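Oxidored_FMN domain-containing protein ([Pseudomonas] geniculata N1, PDB 6L6J) binds FMN, a [4Fe-4S] cluster and ADP, and is thought to oxidise the amine 6-hydroxypseudooxynicotine. Local coordinates at residues I15-T20 with V252-D257; S270-E275 with M567-N572. One frame throughout, in Å; residues are numbered along the deposited sequence.

Contact 1: I15-T20 with V252-D257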
loop_
_atom_site.group_PDB
_atom_site.type_symbol
_atom_site.label_atom_id
_atom_site.label_comp_id
_atom_site.label_asym_id
_atom_site.label_seq_id
_atom_site.Cartn_x
_atom_site.Cartn_y
_atom_site.Cartn_z
ATOM N N ILE A 15 -0.323 -21.650 18.978
ATOM C CA ILE A 15 -1.124 -21.791 17.728
ATOM C C ILE A 15 -1.020 -23.249 17.332
ATOM O O ILE A 15 0.007 -23.611 16.743
ATOM C CB ILE A 15 -0.656 -20.865 16.577
ATOM C CG1 ILE A 15 -0.500 -19.404 17.012
ATOM C CG2 ILE A 15 -1.605 -20.980 15.395
ATOM C CD1 ILE A 15 0.214 -18.548 16.011
ATOM N N GLY A 16 -2.026 -24.046 17.691
ATOM C CA GLY A 16 -2.008 -25.504 17.483
ATOM C C GLY A 16 -0.712 -26.099 18.025
ATOM O O GLY A 16 -0.297 -25.762 19.124
ATOM N N PRO A 17 -0.012 -26.971 17.268
ATOM C CA PRO A 17 1.203 -27.601 17.778
ATOM C C PRO A 17 2.465 -26.727 17.763
ATOM O O PRO A 17 3.477 -27.247 18.107
ATOM C CB PRO A 17 1.401 -28.767 16.804
ATOM C CG PRO A 17 0.829 -28.252 15.485
ATOM C CD PRO A 17 -0.355 -27.411 15.899
ATOM N N VAL A 18 2.392 -25.462 17.346
ATOM C CA VAL A 18 3.560 -24.527 17.370
ATOM C C VAL A 18 3.224 -23.368 18.311
ATOM O O VAL A 18 2.088 -23.325 18.822
ATOM C CB VAL A 18 3.957 -24.008 15.970
ATOM C CG1 VAL A 18 4.437 -25.132 15.065
ATOM C CG2 VAL A 18 2.845 -23.222 15.293
ATOM N N THR A 19 4.188 -22.470 18.509
ATOM C CA THR A 19 4.122 -21.334 19.459
ATOM C C THR A 19 4.865 -20.143 18.845
ATOM O O THR A 19 5.971 -20.348 18.327
ATOM C CB THR A 19 4.709 -21.753 20.821
ATOM O OG1 THR A 19 3.940 -22.864 21.304
ATOM C CG2 THR A 19 4.712 -20.635 21.850
ATOM N N THR A 20 4.294 -18.941 18.931
ATOM C CA THR A 20 4.928 -17.677 18.475
ATOM C C THR A 20 5.544 -16.975 19.688
ATOM O O THR A 20 4.885 -16.936 20.724
ATOM C CB THR A 20 3.940 -16.791 17.699
ATOM O OG1 THR A 20 4.625 -15.612 17.271
ATOM C CG2 THR A 20 2.716 -16.396 18.492
ATOM N N VAL A 252 -12.435 -25.981 14.700
ATOM C CA VAL A 252 -11.764 -26.870 13.708
ATOM C C VAL A 252 -10.335 -26.389 13.468
ATOM O O VAL A 252 -9.403 -27.167 13.620
ATOM C CB VAL A 252 -12.561 -26.985 12.400
ATOM C CG1 VAL A 252 -11.865 -27.889 11.384
ATOM C CG2 VAL A 252 -13.973 -27.474 12.673
ATOM N N PRO A 253 -10.088 -25.123 13.069
ATOM C CA PRO A 253 -8.716 -24.671 12.822
ATOM C C PRO A 253 -7.982 -24.299 14.117
ATOM O O PRO A 253 -8.608 -24.152 15.169
ATOM C CB PRO A 253 -8.904 -23.423 11.940
ATOM C CG PRO A 253 -10.234 -22.854 12.404
ATOM C CD PRO A 253 -11.073 -24.052 12.836
ATOM N N ASP A 254 -6.671 -24.154 14.005
ATOM C CA ASP A 254 -5.754 -23.798 15.115
ATOM C C ASP A 254 -5.699 -22.269 15.224
ATOM O O ASP A 254 -5.326 -21.757 16.296
ATOM C CB ASP A 254 -4.375 -24.419 14.870
ATOM C CG ASP A 254 -4.403 -25.939 14.758
ATOM O OD1 ASP A 254 -4.891 -26.571 15.711
ATOM O OD2 ASP A 254 -3.947 -26.482 13.732
ATOM N N LEU A 255 -6.036 -21.565 14.142
ATOM C CA LEU A 255 -6.001 -20.081 14.059
ATOM C C LEU A 255 -7.105 -19.621 13.107
ATOM O O LEU A 255 -7.229 -20.222 12.009
ATOM C CB LEU A 255 -4.617 -19.647 13.557
ATOM C CG LEU A 255 -4.376 -18.148 13.302
ATOM C CD1 LEU A 255 -4.068 -17.392 14.583
ATOM C CD2 LEU A 255 -3.206 -17.949 12.346
ATOM N N TRP A 256 -7.882 -18.623 13.527
ATOM C CA TRP A 256 -8.768 -17.813 12.656
ATOM C C TRP A 256 -8.037 -16.524 12.279
ATOM O O TRP A 256 -7.774 -15.713 13.195
ATOM C CB TRP A 256 -10.089 -17.515 13.357
ATOM C CG TRP A 256 -10.997 -18.699 13.414
ATOM C CD1 TRP A 256 -11.154 -19.572 14.449
ATOM C CD2 TRP A 256 -11.885 -19.140 12.375
ATOM N NE1 TRP A 256 -12.079 -20.524 14.121
ATOM C CE2 TRP A 256 -12.536 -20.293 12.854
ATOM C CE3 TRP A 256 -12.206 -18.663 11.099
ATOM C CZ2 TRP A 256 -13.473 -20.986 12.098
ATOM C CZ3 TRP A 256 -13.142 -19.350 10.354
ATOM C CH2 TRP A 256 -13.767 -20.495 10.850
ATOM N N ASP A 257 -7.726 -16.343 10.993
ATOM C CA ASP A 257 -7.230 -15.053 10.430
ATOM C C ASP A 257 -8.400 -14.336 9.734
ATOM O O ASP A 257 -8.855 -14.849 8.673
ATOM C CB ASP A 257 -6.040 -15.266 9.484
ATOM C CG ASP A 257 -5.391 -13.962 9.051
ATOM O OD1 ASP A 257 -6.057 -12.897 9.139
ATOM O OD2 ASP A 257 -4.223 -14.009 8.654
#
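Turn-to-loop packing joins the tip of the N-terminal beta hairpin, strands 13-15 and 18-20, to the loop leading into barrel strand 255-261. The hairpin closes through a type II' turn from Ile15 to Val18, fastened by Ile15 N to Val18 O (2.9 Å) and Val18 N to Ile15 O (3.1 Å). Gly16 sits at its second position with phi 50°, and its CA lies 3.5 Å from Asp254 OD1. A CB on Gly16 would collide with Asp254 CG and with Pro17 CD, so the turn and the neighbouring loop both favour glycine. The Asp254 carboxylate approaches the turn with CG anti to its own carbonyl carbon (chi1 -59°). Its other oxygen, OD2, accepts a hydrogen bond from Val221 N on strand 220-229, which ties the loop to the adjacent barrel strand. Beside this polar part runs an apolar one: Ile15 CG2, anti to the backbone N, meets Leu255 CB at 3.8 Å, and the two side chains cross obliquely. The same methyl lies 3.9 Å from Asp254 O. Ala220 touches both Ile15 and Val18, while Leu255 also packs on Ala222 and Val294. The hairpin tip thus rests against the starts of parallel strands, at the N-terminal end of an eight-stranded TIM barrel, the end remote from the active site in such barrels, with a preceding hairpin as in other Old Yellow Enzyme-like flavoproteins.

Contact 2: S270-E275 with M567-N572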
loop_
_atom_site.group_PDB
_atom_site.type_symbol
_atom_site.label_atom_id
_atom_site.label_comp_id
_atom_site.label_asym_id
_atom_site.label_seq_id
_atom_site.Cartn_x
_atom_site.Cartn_y
_atom_site.Cartn_z
ATOM N N SER A 270 -5.788 5.609 3.972
ATOM C CA SER A 270 -5.954 6.594 5.084
ATOM C C SER A 270 -6.915 7.733 4.688
ATOM O O SER A 270 -7.468 8.370 5.615
ATOM C CB SER A 270 -4.628 7.133 5.575
ATOM O OG SER A 270 -4.083 8.095 4.674
ATOM N N ARG A 271 -7.107 7.986 3.384
ATOM C CA ARG A 271 -8.141 8.942 2.874
ATOM C C ARG A 271 -9.577 8.551 3.332
ATOM O O ARG A 271 -10.482 9.405 3.295
ATOM C CB ARG A 271 -8.073 9.050 1.337
ATOM C CG ARG A 271 -6.954 9.949 0.828
ATOM C CD ARG A 271 -7.262 10.632 -0.474
ATOM N NE ARG A 271 -7.118 9.738 -1.615
ATOM C CZ ARG A 271 -7.416 10.051 -2.878
ATOM N NH1 ARG A 271 -7.917 11.240 -3.200
ATOM N NH2 ARG A 271 -7.193 9.158 -3.826
ATOM N N PHE A 272 -9.826 7.305 3.731
ATOM C CA PHE A 272 -11.203 6.799 3.926
ATOM C C PHE A 272 -11.329 5.912 5.172
ATOM O O PHE A 272 -12.470 5.748 5.639
ATOM C CB PHE A 272 -11.649 6.093 2.649
ATOM C CG PHE A 272 -11.698 6.993 1.439
ATOM C CD1 PHE A 272 -12.657 7.994 1.341
ATOM C CD2 PHE A 272 -10.770 6.857 0.407
ATOM C CE1 PHE A 272 -12.704 8.825 0.231
ATOM C CE2 PHE A 272 -10.816 7.688 -0.703
ATOM C CZ PHE A 272 -11.782 8.668 -0.792
ATOM N N PHE A 273 -10.232 5.355 5.701
ATOM C CA PHE A 273 -10.268 4.515 6.926
ATOM C C PHE A 273 -9.274 5.075 7.939
ATOM O O PHE A 273 -8.413 5.796 7.494
ATOM C CB PHE A 273 -10.031 3.057 6.525
ATOM C CG PHE A 273 -10.994 2.531 5.488
ATOM C CD1 PHE A 273 -10.833 2.852 4.149
ATOM C CD2 PHE A 273 -12.058 1.707 5.842
ATOM C CE1 PHE A 273 -11.714 2.366 3.186
ATOM C CE2 PHE A 273 -12.939 1.225 4.882
ATOM C CZ PHE A 273 -12.768 1.556 3.552
ATOM N N GLU A 274 -9.440 4.798 9.238
ATOM C CA GLU A 274 -8.374 4.961 10.281
ATOM C C GLU A 274 -8.170 3.620 10.998
ATOM O O GLU A 274 -8.807 2.627 10.600
ATOM C CB GLU A 274 -8.686 6.123 11.245
ATOM C CG GLU A 274 -7.449 6.739 11.983
ATOM C CD GLU A 274 -6.273 7.335 11.195
ATOM O OE1 GLU A 274 -6.248 7.232 9.948
ATOM O OE2 GLU A 274 -5.378 7.899 11.810
ATOM N N GLU A 275 -7.273 3.594 11.986
ATOM C CA GLU A 275 -6.854 2.380 12.731
ATOM C C GLU A 275 -8.043 1.560 13.226
ATOM O O GLU A 275 -9.013 2.120 13.679
ATOM C CB GLU A 275 -6.028 2.744 13.957
ATOM C CG GLU A 275 -4.583 3.020 13.637
ATOM C CD GLU A 275 -3.728 2.960 14.883
ATOM O OE1 GLU A 275 -3.399 1.812 15.350
ATOM O OE2 GLU A 275 -3.423 4.074 15.382
ATOM N N MET A 567 -10.401 4.002 -5.922
ATOM C CA MET A 567 -11.362 4.475 -6.962
ATOM C C MET A 567 -12.785 4.394 -6.399
ATOM O O MET A 567 -13.468 5.428 -6.390
ATOM C CB MET A 567 -11.301 3.690 -8.277
ATOM C CG MET A 567 -11.777 4.560 -9.449
ATOM S SD MET A 567 -12.080 3.724 -11.023
ATOM C CE MET A 567 -10.505 2.896 -11.233
ATOM N N VAL A 568 -13.183 3.221 -5.902
ATOM C CA VAL A 568 -14.577 2.970 -5.439
ATOM C C VAL A 568 -14.924 3.933 -4.292
ATOM O O VAL A 568 -16.081 4.307 -4.173
ATOM C CB VAL A 568 -14.758 1.494 -5.043
ATOM C CG1 VAL A 568 -13.868 1.123 -3.858
ATOM C CG2 VAL A 568 -16.209 1.145 -4.752
ATOM N N HIS A 569 -13.960 4.302 -3.451
ATOM C CA HIS A 569 -14.169 5.202 -2.281
ATOM C C HIS A 569 -14.208 6.659 -2.747
ATOM O O HIS A 569 -15.041 7.413 -2.200
ATOM C CB HIS A 569 -13.094 5.003 -1.194
ATOM C CG HIS A 569 -12.986 3.598 -0.732
ATOM N ND1 HIS A 569 -14.092 2.800 -0.579
ATOM C CD2 HIS A 569 -11.912 2.834 -0.458
ATOM C CE1 HIS A 569 -13.711 1.600 -0.201
ATOM N NE2 HIS A 569 -12.368 1.583 -0.149
ATOM N N VAL A 570 -13.342 7.057 -3.689
ATOM C CA VAL A 570 -13.343 8.444 -4.233
ATOM C C VAL A 570 -14.719 8.677 -4.876
ATOM O O VAL A 570 -15.395 9.668 -4.484
ATOM C CB VAL A 570 -12.203 8.717 -5.228
ATOM C CG1 VAL A 570 -12.255 10.149 -5.717
ATOM C CG2 VAL A 570 -10.823 8.435 -4.652
ATOM N N VAL A 571 -15.124 7.790 -5.797
ATOM C CA VAL A 571 -16.437 7.859 -6.498
ATOM C C VAL A 571 -17.552 7.988 -5.440
ATOM O O VAL A 571 -18.244 9.036 -5.459
ATOM C CB VAL A 571 -16.653 6.662 -7.447
ATOM C CG1 VAL A 571 -18.069 6.613 -7.991
ATOM C CG2 VAL A 571 -15.660 6.660 -8.589
ATOM N N ASN A 572 -17.718 7.006 -4.543
ATOM C CA ASN A 572 -18.775 7.044 -3.485
ATOM C C ASN A 572 -18.729 8.390 -2.757
ATOM O O ASN A 572 -19.788 8.967 -2.545
ATOM C CB ASN A 572 -18.662 5.940 -2.435
ATOM C CG ASN A 572 -19.017 4.578 -2.984
ATOM O OD1 ASN A 572 -19.478 4.473 -4.110
ATOM N ND2 ASN A 572 -18.753 3.527 -2.212
#
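One hydrogen bond, to the carbonyl oxygen of Ala264, grips NE2 of His569, which therefore carries a proton, and the bond is likely to fix the rotation of the imidazole. The residues around it form an aromatic cluster between two domains: helix 567-577 of the second alpha/beta domain packs on a loop beyond barrel strand 255-261. Phe273 points its edge at one face of the imidazole in an edge-to-face pair, with centroids of the Phe273 and His569 rings 5.1 Å apart and planes at 68°. The touching atom is Phe273 CE1, 3.5 Å from His569 NE2. Val568 CG1 lies over the opposite face of the imidazole, and Trp265 adds a further edge-to-face partner. Phe272 takes a different part of the same residue: His569 CB stands over its ring face in a CH-pi contact, 3.5 Å from the Phe272 centroid and 16° off the normal, while the two rings themselves meet obliquely. The tip of that ring, Phe272 CZ, reaches Val570 CG2 at 4.0 Å. An alanine at Phe272 would remove both the ring face under His569 CB and the tip against Val570, and would probably loosen the packing of the helix on the loop. Arg271, bent at chi3 and salt-bridged through NE to Glu566, finishes the contact: Val570 CG2 sits over one face of its guanidinium, 3.8 Å from Arg271 NH2.

Overall arrangement
The two contacts come in series along the chain, contact 1 closing before contact 2 opens; their centres are 33 Å apart and their nearest atoms about 15 Å apart. Strand 255-261 connects them: 252-257 enters it at the N-terminal end of the TIM barrel, and after its C-terminal end the chain passes through helix 263-266 to 270-275. Contact 1 stays within the barrel domain, whereas contact 2 joins that domain to helix 567-577 of the second alpha/beta domain. FMN lies about 12 Å from the Leu255 side chain but about 8 Å from that of Phe273, so contact 2 brings the domain interface close to the flavin.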